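Local coordinates for glycosyl hydrolases family 2, sugar binding domain protein (Bacteroides uniformis str. 3978 T3 ii, PDB 6D1P) that is a gut bacterial beta-glucuronidase that probably hydrolyses the O-glycosidic bond linking glucuronic acid to its partner in glucuronides, at residues E33-I38 with Y92-N97; G520-V525 with S549-I554; L623-H628 with D702-E707. All blocks are in the same frame, centred on the assembly; numbering follows the deposited sequence.

Contact 1: residues E33-I38 with Y92-N97; sequences EHWEFI and YRTMLN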
loop_
_atom_site.group_PDB
_atom_site.type_symbol
_atom_site.label_atom_id
_atom_site.label_comp_id
_atom_site.label_asym_id
_atom_site.label_seq_id
_atom_site.Cartn_x
_atom_site.Cartn_y
_atom_site.Cartn_z
ATOM N N GLU A 33 -6.901 23.853 2.423
ATOM C CA GLU A 33 -5.505 23.966 2.835
ATOM C C GLU A 33 -5.226 23.292 4.177
ATOM O O GLU A 33 -6.103 23.162 5.032
ATOM C CB GLU A 33 -5.070 25.430 2.936
ATOM C CG GLU A 33 -5.539 26.318 1.830
ATOM C CD GLU A 33 -4.883 25.976 0.538
ATOM O OE1 GLU A 33 -3.647 25.807 0.547
ATOM O OE2 GLU A 33 -5.603 25.867 -0.486
ATOM N N HIS A 34 -3.970 22.869 4.340
ATOM C CA HIS A 34 -3.392 22.510 5.634
ATOM C C HIS A 34 -4.022 21.250 6.209
ATOM O O HIS A 34 -4.297 21.165 7.407
ATOM C CB HIS A 34 -3.501 23.674 6.623
ATOM C CG HIS A 34 -3.074 24.986 6.042
ATOM N ND1 HIS A 34 -3.934 26.054 5.903
ATOM C CD2 HIS A 34 -1.885 25.389 5.532
ATOM C CE1 HIS A 34 -3.289 27.063 5.344
ATOM N NE2 HIS A 34 -2.045 26.684 5.106
ATOM N N TRP A 35 -4.238 20.260 5.360
ATOM C CA TRP A 35 -4.677 18.958 5.825
ATOM C C TRP A 35 -3.487 18.010 5.884
ATOM O O TRP A 35 -2.523 18.143 5.133
ATOM C CB TRP A 35 -5.738 18.367 4.904
ATOM C CG TRP A 35 -7.076 19.004 4.938
ATOM C CD1 TRP A 35 -7.518 20.050 4.165
ATOM C CD2 TRP A 35 -8.189 18.600 5.745
ATOM N NE1 TRP A 35 -8.841 20.318 4.452
ATOM C CE2 TRP A 35 -9.270 19.446 5.421
ATOM C CE3 TRP A 35 -8.373 17.608 6.710
ATOM C CZ2 TRP A 35 -10.508 19.333 6.028
ATOM C CZ3 TRP A 35 -9.617 17.495 7.312
ATOM C CH2 TRP A 35 -10.669 18.355 6.962
ATOM N N GLU A 36 -3.566 17.047 6.783
ATOM C CA GLU A 36 -2.642 15.934 6.772
ATOM C C GLU A 36 -3.399 14.663 6.413
ATOM O O GLU A 36 -4.569 14.491 6.774
ATOM C CB GLU A 36 -1.952 15.781 8.120
ATOM C CG GLU A 36 -0.879 16.820 8.369
ATOM C CD GLU A 36 -0.128 16.588 9.684
ATOM O OE1 GLU A 36 -0.776 16.261 10.698
ATOM O OE2 GLU A 36 1.119 16.717 9.690
ATOM N N PHE A 37 -2.716 13.770 5.705
ATOM C CA PHE A 37 -3.341 12.543 5.240
ATOM C C PHE A 37 -2.374 11.373 5.399
ATOM O O PHE A 37 -1.169 11.536 5.208
ATOM C CB PHE A 37 -3.787 12.690 3.777
ATOM C CG PHE A 37 -3.995 11.391 3.099
ATOM C CD1 PHE A 37 -5.148 10.650 3.340
ATOM C CD2 PHE A 37 -3.020 10.876 2.258
ATOM C CE1 PHE A 37 -5.329 9.411 2.750
ATOM C CE2 PHE A 37 -3.200 9.646 1.652
ATOM C CZ PHE A 37 -4.361 8.914 1.894
ATOM N N ILE A 38 -2.897 10.193 5.751
ATOM C CA ILE A 38 -2.095 8.970 5.769
ATOM C C ILE A 38 -2.942 7.838 5.210
ATOM O O ILE A 38 -4.127 7.730 5.529
ATOM C CB ILE A 38 -1.560 8.633 7.188
ATOM C CG1 ILE A 38 -0.558 7.495 7.125
ATOM C CG2 ILE A 38 -2.664 8.226 8.150
ATOM C CD1 ILE A 38 0.120 7.235 8.459
ATOM N N TYR A 92 -7.664 11.765 7.368
ATOM C CA TYR A 92 -7.315 13.173 7.217
ATOM C C TYR A 92 -7.445 13.889 8.558
ATOM O O TYR A 92 -8.277 13.515 9.389
ATOM C CB TYR A 92 -8.218 13.876 6.209
ATOM C CG TYR A 92 -8.213 13.311 4.819
ATOM C CD1 TYR A 92 -9.025 12.234 4.473
ATOM C CD2 TYR A 92 -7.453 13.902 3.826
ATOM C CE1 TYR A 92 -9.052 11.745 3.172
ATOM C CE2 TYR A 92 -7.471 13.427 2.538
ATOM C CZ TYR A 92 -8.268 12.342 2.213
ATOM O OH TYR A 92 -8.265 11.874 0.916
ATOM N N ARG A 93 -6.639 14.936 8.764
ATOM C CA ARG A 93 -6.759 15.732 9.981
ATOM C C ARG A 93 -6.285 17.153 9.732
ATOM O O ARG A 93 -5.400 17.394 8.900
ATOM C CB ARG A 93 -5.971 15.128 11.143
ATOM C CG ARG A 93 -4.475 15.071 10.926
ATOM C CD ARG A 93 -3.777 14.378 12.109
ATOM N NE ARG A 93 -2.325 14.431 11.980
ATOM C CZ ARG A 93 -1.471 13.694 12.685
ATOM N NH1 ARG A 93 -1.903 12.824 13.595
ATOM N NH2 ARG A 93 -0.177 13.825 12.464
ATOM N N THR A 94 -6.887 18.093 10.461
ATOM C CA THR A 94 -6.515 19.500 10.361
ATOM C C THR A 94 -7.029 20.264 11.578
ATOM O O THR A 94 -7.698 19.714 12.456
ATOM C CB THR A 94 -7.051 20.152 9.086
ATOM O OG1 THR A 94 -6.475 21.446 8.977
ATOM C CG2 THR A 94 -8.572 20.330 9.169
ATOM N N MET A 95 -6.735 21.565 11.586
ATOM C CA MET A 95 -7.102 22.498 12.644
ATOM C C MET A 95 -7.983 23.586 12.047
ATOM O O MET A 95 -7.605 24.198 11.042
ATOM C CB MET A 95 -5.841 23.130 13.255
ATOM C CG MET A 95 -5.698 22.931 14.733
ATOM S SD MET A 95 -5.414 21.218 15.148
ATOM C CE MET A 95 -3.610 21.184 15.073
ATOM N N LEU A 96 -9.133 23.858 12.665
ATOM C CA LEU A 96 -10.067 24.839 12.106
ATOM C C LEU A 96 -10.339 25.991 13.066
ATOM O O LEU A 96 -10.598 25.772 14.255
ATOM C CB LEU A 96 -11.402 24.195 11.725
ATOM C CG LEU A 96 -11.415 23.229 10.542
ATOM C CD1 LEU A 96 -12.853 22.959 10.166
ATOM C CD2 LEU A 96 -10.617 23.770 9.365
ATOM N N ASN A 97 -10.293 27.212 12.533
ATOM C CA ASN A 97 -10.846 28.387 13.198
ATOM C C ASN A 97 -12.340 28.419 12.932
ATOM O O ASN A 97 -12.764 28.604 11.788
ATOM C CB ASN A 97 -10.192 29.665 12.684
ATOM C CG ASN A 97 -8.829 29.878 13.261
ATOM O OD1 ASN A 97 -8.651 29.812 14.479
ATOM N ND2 ASN A 97 -7.842 30.120 12.396
#
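Glu-36 and Arg-93 form the hydrogen-bonded antiparallel pair that joins strand 35-38 to strand 89-96. Glu-36 N gives a nearly straight bond to Arg-93 O (2.8 Å), and Arg-93 N returns a more bent one to Glu-36 O (2.9 Å, 146° at the hydrogen). Ahead of this pair Thr-94 OG1, anti to its backbone N, donates to His-34 O across 2.7 Å from above the carbonyl plane. The same torsion sets the Thr-94 CG2 methyl over the six-membered ring of Trp-35, 3.5 Å from its centroid, a CH-pi contact; Trp-35 NE1 is satisfied by Leu-31 O. The two strands are neighbours in an antiparallel sheet of the sugar-binding domain, the beta sandwich of family 2 hydrolases; strand 65-67 lies beyond strand 35-38 and strand 162-169 beyond strand 89-96. On one face the extended Arg-93 brings NE to Glu-36 OE1 (2.7 Å) in a salt bridge, in the guanidinium plane but above the carboxylate plane. Arg-93 NH2 adds a weak bond to the same oxygen, Arg-93 NH1 a weak one to Val-48 O, and Trp-64 a cation-pi contact; Glu-36 OE2 has a long, weak ion pair with Lys-66. On the other face Phe-37 CD1 lies over the Tyr-92 ring, 3.7 Å from Tyr-92 CE2, with the planes 39° apart. The Tyr-92 hydroxyl is hydrogen-bonded to His-71 ND1 and Leu-190 N.

Contact 2: residues G520-V525 with S549-I554; sequences GRHMEV and SESYII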
loop_
_atom_site.group_PDB
_atom_site.type_symbol
_atom_site.label_atom_id
_atom_site.label_comp_id
_atom_site.label_asym_id
_atom_site.label_seq_id
_atom_site.Cartn_x
_atom_site.Cartn_y
_atom_site.Cartn_z
ATOM N N GLY A 520 -2.730 8.056 -31.040
ATOM C CA GLY A 520 -1.517 8.082 -31.838
ATOM C C GLY A 520 -1.212 6.826 -32.623
ATOM O O GLY A 520 -0.182 6.783 -33.305
ATOM N N ARG A 521 -2.046 5.792 -32.538
ATOM C CA ARG A 521 -1.910 4.622 -33.404
ATOM C C ARG A 521 -2.840 4.781 -34.612
ATOM O O ARG A 521 -4.003 5.156 -34.448
ATOM C CB ARG A 521 -2.228 3.341 -32.632
ATOM C CG ARG A 521 -2.287 2.096 -33.493
ATOM C CD ARG A 521 -2.707 0.902 -32.652
ATOM N NE ARG A 521 -1.614 0.454 -31.793
ATOM C CZ ARG A 521 -1.773 -0.355 -30.744
ATOM N NH1 ARG A 521 -2.988 -0.795 -30.417
ATOM N NH2 ARG A 521 -0.722 -0.716 -30.007
ATOM N N HIS A 522 -2.322 4.506 -35.819
ATOM C CA HIS A 522 -3.099 4.610 -37.054
ATOM C C HIS A 522 -2.824 3.392 -37.932
ATOM O O HIS A 522 -2.025 2.513 -37.589
ATOM C CB HIS A 522 -2.791 5.914 -37.803
ATOM C CG HIS A 522 -2.835 7.120 -36.927
ATOM N ND1 HIS A 522 -3.999 7.813 -36.676
ATOM C CD2 HIS A 522 -1.869 7.719 -36.187
ATOM C CE1 HIS A 522 -3.742 8.808 -35.843
ATOM N NE2 HIS A 522 -2.457 8.776 -35.535
ATOM N N MET A 523 -3.490 3.350 -39.086
ATOM C CA MET A 523 -3.382 2.202 -39.978
ATOM C C MET A 523 -3.842 2.597 -41.379
ATOM O O MET A 523 -4.922 3.180 -41.536
ATOM C CB MET A 523 -4.212 1.032 -39.433
ATOM C CG MET A 523 -4.324 -0.157 -40.364
ATOM S SD MET A 523 -2.735 -0.788 -40.915
ATOM C CE MET A 523 -1.879 -1.067 -39.361
ATOM N N GLU A 524 -3.017 2.295 -42.388
ATOM C CA GLU A 524 -3.379 2.581 -43.774
ATOM C C GLU A 524 -4.540 1.697 -44.212
ATOM O O GLU A 524 -4.596 0.509 -43.871
ATOM C CB GLU A 524 -2.190 2.347 -44.710
ATOM C CG GLU A 524 -1.026 3.324 -44.563
ATOM C CD GLU A 524 -1.322 4.713 -45.113
ATOM O OE1 GLU A 524 -2.373 4.914 -45.775
ATOM O OE2 GLU A 524 -0.499 5.620 -44.861
ATOM N N VAL A 525 -5.469 2.286 -44.975
ATOM C CA VAL A 525 -6.566 1.517 -45.553
ATOM C C VAL A 525 -6.018 0.579 -46.623
ATOM O O VAL A 525 -5.041 0.892 -47.315
ATOM C CB VAL A 525 -7.652 2.446 -46.128
ATOM C CG1 VAL A 525 -7.088 3.321 -47.241
ATOM C CG2 VAL A 525 -8.831 1.627 -46.639
ATOM N N SER A 549 -6.647 1.024 -33.466
ATOM C CA SER A 549 -6.139 2.255 -34.060
ATOM C C SER A 549 -7.201 3.361 -34.046
ATOM O O SER A 549 -8.408 3.117 -33.957
ATOM C CB SER A 549 -5.712 2.007 -35.498
ATOM O OG SER A 549 -6.886 1.812 -36.282
ATOM N N GLU A 550 -6.725 4.601 -34.132
ATOM C CA GLU A 550 -7.640 5.709 -34.369
ATOM C C GLU A 550 -8.281 5.603 -35.740
ATOM O O GLU A 550 -9.422 6.040 -35.921
ATOM C CB GLU A 550 -6.914 7.046 -34.220
ATOM C CG GLU A 550 -6.430 7.309 -32.778
ATOM C CD GLU A 550 -6.122 8.780 -32.497
ATOM O OE1 GLU A 550 -7.038 9.644 -32.588
ATOM O OE2 GLU A 550 -4.939 9.065 -32.180
ATOM N N SER A 551 -7.569 5.011 -36.701
ATOM C CA SER A 551 -8.084 4.894 -38.059
ATOM C C SER A 551 -9.391 4.128 -38.079
ATOM O O SER A 551 -10.346 4.515 -38.773
ATOM C CB SER A 551 -7.056 4.205 -38.946
ATOM O OG SER A 551 -5.857 4.953 -38.967
ATOM N N TYR A 552 -9.456 3.039 -37.306
ATOM C CA TYR A 552 -10.679 2.269 -37.273
ATOM C C TYR A 552 -11.791 3.058 -36.600
ATOM O O TYR A 552 -12.889 3.204 -37.155
ATOM C CB TYR A 552 -10.465 0.928 -36.581
ATOM C CG TYR A 552 -11.773 0.207 -36.452
ATOM C CD1 TYR A 552 -12.380 -0.385 -37.566
ATOM C CD2 TYR A 552 -12.448 0.174 -35.239
ATOM C CE1 TYR A 552 -13.620 -1.031 -37.451
ATOM C CE2 TYR A 552 -13.683 -0.464 -35.121
ATOM C CZ TYR A 552 -14.260 -1.069 -36.226
ATOM O OH TYR A 552 -15.480 -1.690 -36.089
ATOM N N ILE A 553 -11.520 3.610 -35.418
ATOM C CA ILE A 553 -12.627 4.176 -34.659
ATOM C C ILE A 553 -13.180 5.418 -35.342
ATOM O O ILE A 553 -14.358 5.749 -35.176
ATOM C CB ILE A 553 -12.215 4.465 -33.205
ATOM C CG1 ILE A 553 -13.444 4.343 -32.295
ATOM C CG2 ILE A 553 -11.589 5.848 -33.068
ATOM C CD1 ILE A 553 -13.973 2.926 -32.171
ATOM N N ILE A 554 -12.352 6.125 -36.111
ATOM C CA ILE A 554 -12.818 7.324 -36.800
ATOM C C ILE A 554 -13.896 6.962 -37.818
ATOM O O ILE A 554 -14.953 7.600 -37.893
ATOM C CB ILE A 554 -11.611 8.036 -37.441
ATOM C CG1 ILE A 554 -10.949 8.940 -36.391
ATOM C CG2 ILE A 554 -12.003 8.794 -38.704
ATOM C CD1 ILE A 554 -9.517 9.246 -36.676
#
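At the start of helix 550-564, Ser-549 turns back to its own helix, while Glu-550 and Ser-551, both with the outer atom anti to the carbonyl carbon, point to residues 520-525, a segment within a longer loop. With OG between the backbone N and the carbonyl carbon (chi1 71°), Ser-549 OG accepts from Tyr-552 N at 3.0 Å and leaves its CB to rest beside Arg-521 CG. Glu-550 reaches forward, extended beyond CG, and runs alongside His-522, both pointing the same way with carboxylate and imidazole planes 29° apart. At the tip, Glu-550 OE2 uses its anti lone pair to take an almost perfectly straight bond from Gly-520 N (2.7 Å), while Glu-550 OE1 is met by Glu-608 N. Ser-551 OG lies at the edge of the His-522 ring, 3.4 Å from His-522 CB; the same OG accepts from Met-523 N at 2.9 Å. Tyr-626 OH is hydrogen-bonded to both Ser-551 OG and His-522 ND1, and Ser-629 OG takes the other ring nitrogen, so both ends of the imidazole are held. An alanine in place of Glu-550 would take away the carboxylate that accepts from Gly-520 N and Glu-608 N, and would probably loosen the hold of the helix start on residues 520-525. The backbone completes the junction, Glu-550 N donating to Arg-521 O (2.8 Å) from above the carbonyl plane. A serine N-cap thus begins the helix of a beta-alpha-beta crossover in the TIM barrel domain, between the parallel strands 510-511 and 572-574.

Contact 3: residues L623-H628 with D702-E707; sequences LHIYGH and DEIQQE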
loop_
_atom_site.group_PDB
_atom_site.type_symbol
_atom_site.label_atom_id
_atom_site.label_comp_id
_atom_site.label_asym_id
_atom_site.label_seq_id
_atom_site.Cartn_x
_atom_site.Cartn_y
_atom_site.Cartn_z
ATOM N N LEU A 623 -12.297 22.838 -39.313
ATOM C CA LEU A 623 -11.646 22.093 -40.375
ATOM C C LEU A 623 -10.500 21.330 -39.722
ATOM O O LEU A 623 -9.692 21.937 -39.014
ATOM C CB LEU A 623 -11.130 23.052 -41.454
ATOM C CG LEU A 623 -10.347 22.532 -42.653
ATOM C CD1 LEU A 623 -11.253 21.743 -43.574
ATOM C CD2 LEU A 623 -9.720 23.703 -43.410
ATOM N N HIS A 624 -10.442 20.011 -39.922
ATOM C CA HIS A 624 -9.394 19.186 -39.322
ATOM C C HIS A 624 -8.990 18.118 -40.317
ATOM O O HIS A 624 -9.769 17.205 -40.602
ATOM C CB HIS A 624 -9.843 18.529 -38.008
ATOM C CG HIS A 624 -8.784 17.667 -37.361
ATOM N ND1 HIS A 624 -7.949 18.126 -36.360
ATOM C CD2 HIS A 624 -8.421 16.382 -37.588
ATOM C CE1 HIS A 624 -7.128 17.159 -35.991
ATOM N NE2 HIS A 624 -7.391 16.091 -36.723
ATOM N N ILE A 625 -7.771 18.224 -40.827
ATOM C CA ILE A 625 -7.203 17.149 -41.621
ATOM C C ILE A 625 -6.872 15.993 -40.697
ATOM O O ILE A 625 -6.184 16.168 -39.683
ATOM C CB ILE A 625 -5.949 17.633 -42.355
ATOM C CG1 ILE A 625 -6.272 18.877 -43.199
ATOM C CG2 ILE A 625 -5.355 16.497 -43.169
ATOM C CD1 ILE A 625 -5.034 19.668 -43.618
ATOM N N TYR A 626 -7.352 14.806 -41.036
ATOM C CA TYR A 626 -7.031 13.647 -40.228
ATOM C C TYR A 626 -5.569 13.270 -40.443
ATOM O O TYR A 626 -5.154 12.971 -41.567
ATOM C CB TYR A 626 -7.969 12.482 -40.553
ATOM C CG TYR A 626 -7.498 11.175 -39.974
ATOM C CD1 TYR A 626 -7.086 11.084 -38.639
ATOM C CD2 TYR A 626 -7.431 10.030 -40.756
ATOM C CE1 TYR A 626 -6.631 9.882 -38.115
ATOM C CE2 TYR A 626 -6.989 8.830 -40.238
ATOM C CZ TYR A 626 -6.594 8.764 -38.918
ATOM O OH TYR A 626 -6.143 7.566 -38.412
ATOM N N GLY A 627 -4.791 13.279 -39.358
ATOM C CA GLY A 627 -3.413 12.842 -39.416
ATOM C C GLY A 627 -2.427 13.745 -38.696
ATOM O O GLY A 627 -1.223 13.574 -38.863
ATOM N N HIS A 628 -2.909 14.701 -37.899
ATOM C CA HIS A 628 -2.006 15.522 -37.096
ATOM C C HIS A 628 -1.090 14.665 -36.224
ATOM O O HIS A 628 0.077 15.014 -36.001
ATOM C CB HIS A 628 -2.806 16.470 -36.209
ATOM C CG HIS A 628 -3.362 17.657 -36.919
ATOM N ND1 HIS A 628 -2.854 18.926 -36.748
ATOM C CD2 HIS A 628 -4.403 17.780 -37.776
ATOM C CE1 HIS A 628 -3.548 19.778 -37.477
ATOM N NE2 HIS A 628 -4.494 19.109 -38.111
ATOM N N ASP A 702 -6.030 24.572 -42.271
ATOM C CA ASP A 702 -5.354 23.583 -41.451
ATOM C C ASP A 702 -4.207 23.025 -42.278
ATOM O O ASP A 702 -4.205 23.130 -43.508
ATOM C CB ASP A 702 -6.317 22.472 -40.989
ATOM C CG ASP A 702 -5.678 21.487 -40.001
ATOM O OD1 ASP A 702 -4.794 21.890 -39.213
ATOM O OD2 ASP A 702 -6.071 20.296 -40.020
ATOM N N GLU A 703 -3.228 22.434 -41.588
ATOM C CA GLU A 703 -2.033 21.912 -42.237
ATOM C C GLU A 703 -1.426 20.805 -41.381
ATOM O O GLU A 703 -1.324 20.933 -40.162
ATOM C CB GLU A 703 -0.975 23.015 -42.474
ATOM C CG GLU A 703 0.433 22.466 -42.801
ATOM C CD GLU A 703 1.581 23.473 -42.571
ATOM O OE1 GLU A 703 1.402 24.679 -42.873
ATOM O OE2 GLU A 703 2.664 23.047 -42.087
ATOM N N ILE A 704 -1.014 19.723 -42.033
ATOM C CA ILE A 704 -0.191 18.708 -41.403
ATOM C C ILE A 704 0.956 18.385 -42.347
ATOM O O ILE A 704 0.888 18.632 -43.552
ATOM C CB ILE A 704 -0.973 17.419 -41.064
ATOM C CG1 ILE A 704 -1.323 16.648 -42.342
ATOM C CG2 ILE A 704 -2.231 17.740 -40.257
ATOM C CD1 ILE A 704 -1.993 15.314 -42.081
ATOM N N GLN A 705 2.021 17.828 -41.781
ATOM C CA GLN A 705 3.105 17.254 -42.558
ATOM C C GLN A 705 3.243 15.796 -42.167
ATOM O O GLN A 705 3.024 15.445 -41.006
ATOM C CB GLN A 705 4.419 18.004 -42.315
ATOM C CG GLN A 705 4.329 19.500 -42.597
ATOM C CD GLN A 705 5.682 20.182 -42.502
ATOM O OE1 GLN A 705 6.726 19.543 -42.663
ATOM N NE2 GLN A 705 5.671 21.488 -42.233
ATOM N N GLN A 706 3.584 14.945 -43.132
ATOM C CA GLN A 706 3.769 13.527 -42.859
ATOM C C GLN A 706 4.880 12.986 -43.744
ATOM O O GLN A 706 4.964 13.331 -44.921
ATOM C CB GLN A 706 2.491 12.701 -43.109
ATOM C CG GLN A 706 1.252 13.141 -42.355
ATOM C CD GLN A 706 0.001 12.372 -42.780
ATOM O OE1 GLN A 706 -0.254 12.193 -43.978
ATOM N NE2 GLN A 706 -0.772 11.891 -41.793
ATOM N N GLU A 707 5.721 12.131 -43.179
ATOM C CA GLU A 707 6.660 11.385 -43.996
ATOM C C GLU A 707 5.934 10.260 -44.716
ATOM O O GLU A 707 4.957 9.699 -44.220
ATOM C CB GLU A 707 7.784 10.804 -43.140
ATOM C CG GLU A 707 8.584 11.842 -42.365
ATOM C CD GLU A 707 9.704 12.444 -43.187
ATOM O OE1 GLU A 707 10.128 11.802 -44.180
ATOM O OE2 GLU A 707 10.156 13.562 -42.840
HETATM O O HOH W 1 -3.511 11.170 -42.727
HETATM O O HOH W 2 1.184 14.686 -39.024
#
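Two sheets of a beta sandwich, consistent with an immunoglobulin-like E-set domain, face each other here, joined by side chains of strand 698-709 that reach both side chains and backbone of residues 623-628. Strand 623-625 belongs to one sheet and strand 698-709 to the other, and the two run nearly parallel, 11° apart. The hub is Asp-702, whose CG is anti to its backbone N. Asp-702 OD2 grips two donors: Ile-625 N arrives at its anti lone pair (2.8 Å), and His-628 NE2 at its syn lone pair (2.7 Å). The histidine and the carboxylate meet tip to tip, their planes only 8° apart, a His-carboxylate hydrogen bond lying in the ring plane. Such a carboxylate would be expected to stay ionised and to stabilise a proton on the imidazole. The rotation of the ring is further restrained from one face, where Ile-704 CG2 sits over its centre, 3.4 Å from the centroid of the His-628 ring. Ile-704 CG1 occupies the crowded position between backbone N and carbonyl carbon (chi1 71°), and its CD1 packs on Ile-625 CG2 at 3.7 Å. Gly-627 has backbone angles that call for glycine, and a CB there would also collide with Gln-706 NE2. That amide instead makes a weak bond to Gly-627 O (3.4 Å) and donates to a water that in turn donates to Tyr-626 O. Gln-706 OE1 accepts from Arg-633 NH1, and a second water lies within hydrogen-bonding distance of Gly-627 O and Gln-705 O. Face-to-face packing of two sheets, here Ile-625 against Ile-704 beside a His-carboxylate bond made by an exposed loop histidine, is characteristic of a beta sandwich.

In the fold
Contacts 2 and 3 form one continuous unit, with centres about 14 Å apart. Tyr-626, which points away from strand 698-709, is the joint: its OH lies 2.7 Å from Ser-551 OG and 2.8 Å from His-522 ND1, and its ring packs on Ile-554. Glu-608 is a second link, offering its N to Glu-550 and its OE1 to His-624. The barrel is thereby fastened to the neighbouring sandwich. Contact 1 stands apart, its centre about 48 Å from that of contact 2, across the centre of the chain, and about 49 Å from that of contact 3. The Arg-93 side chain is about 13 Å from a bound sodium ion.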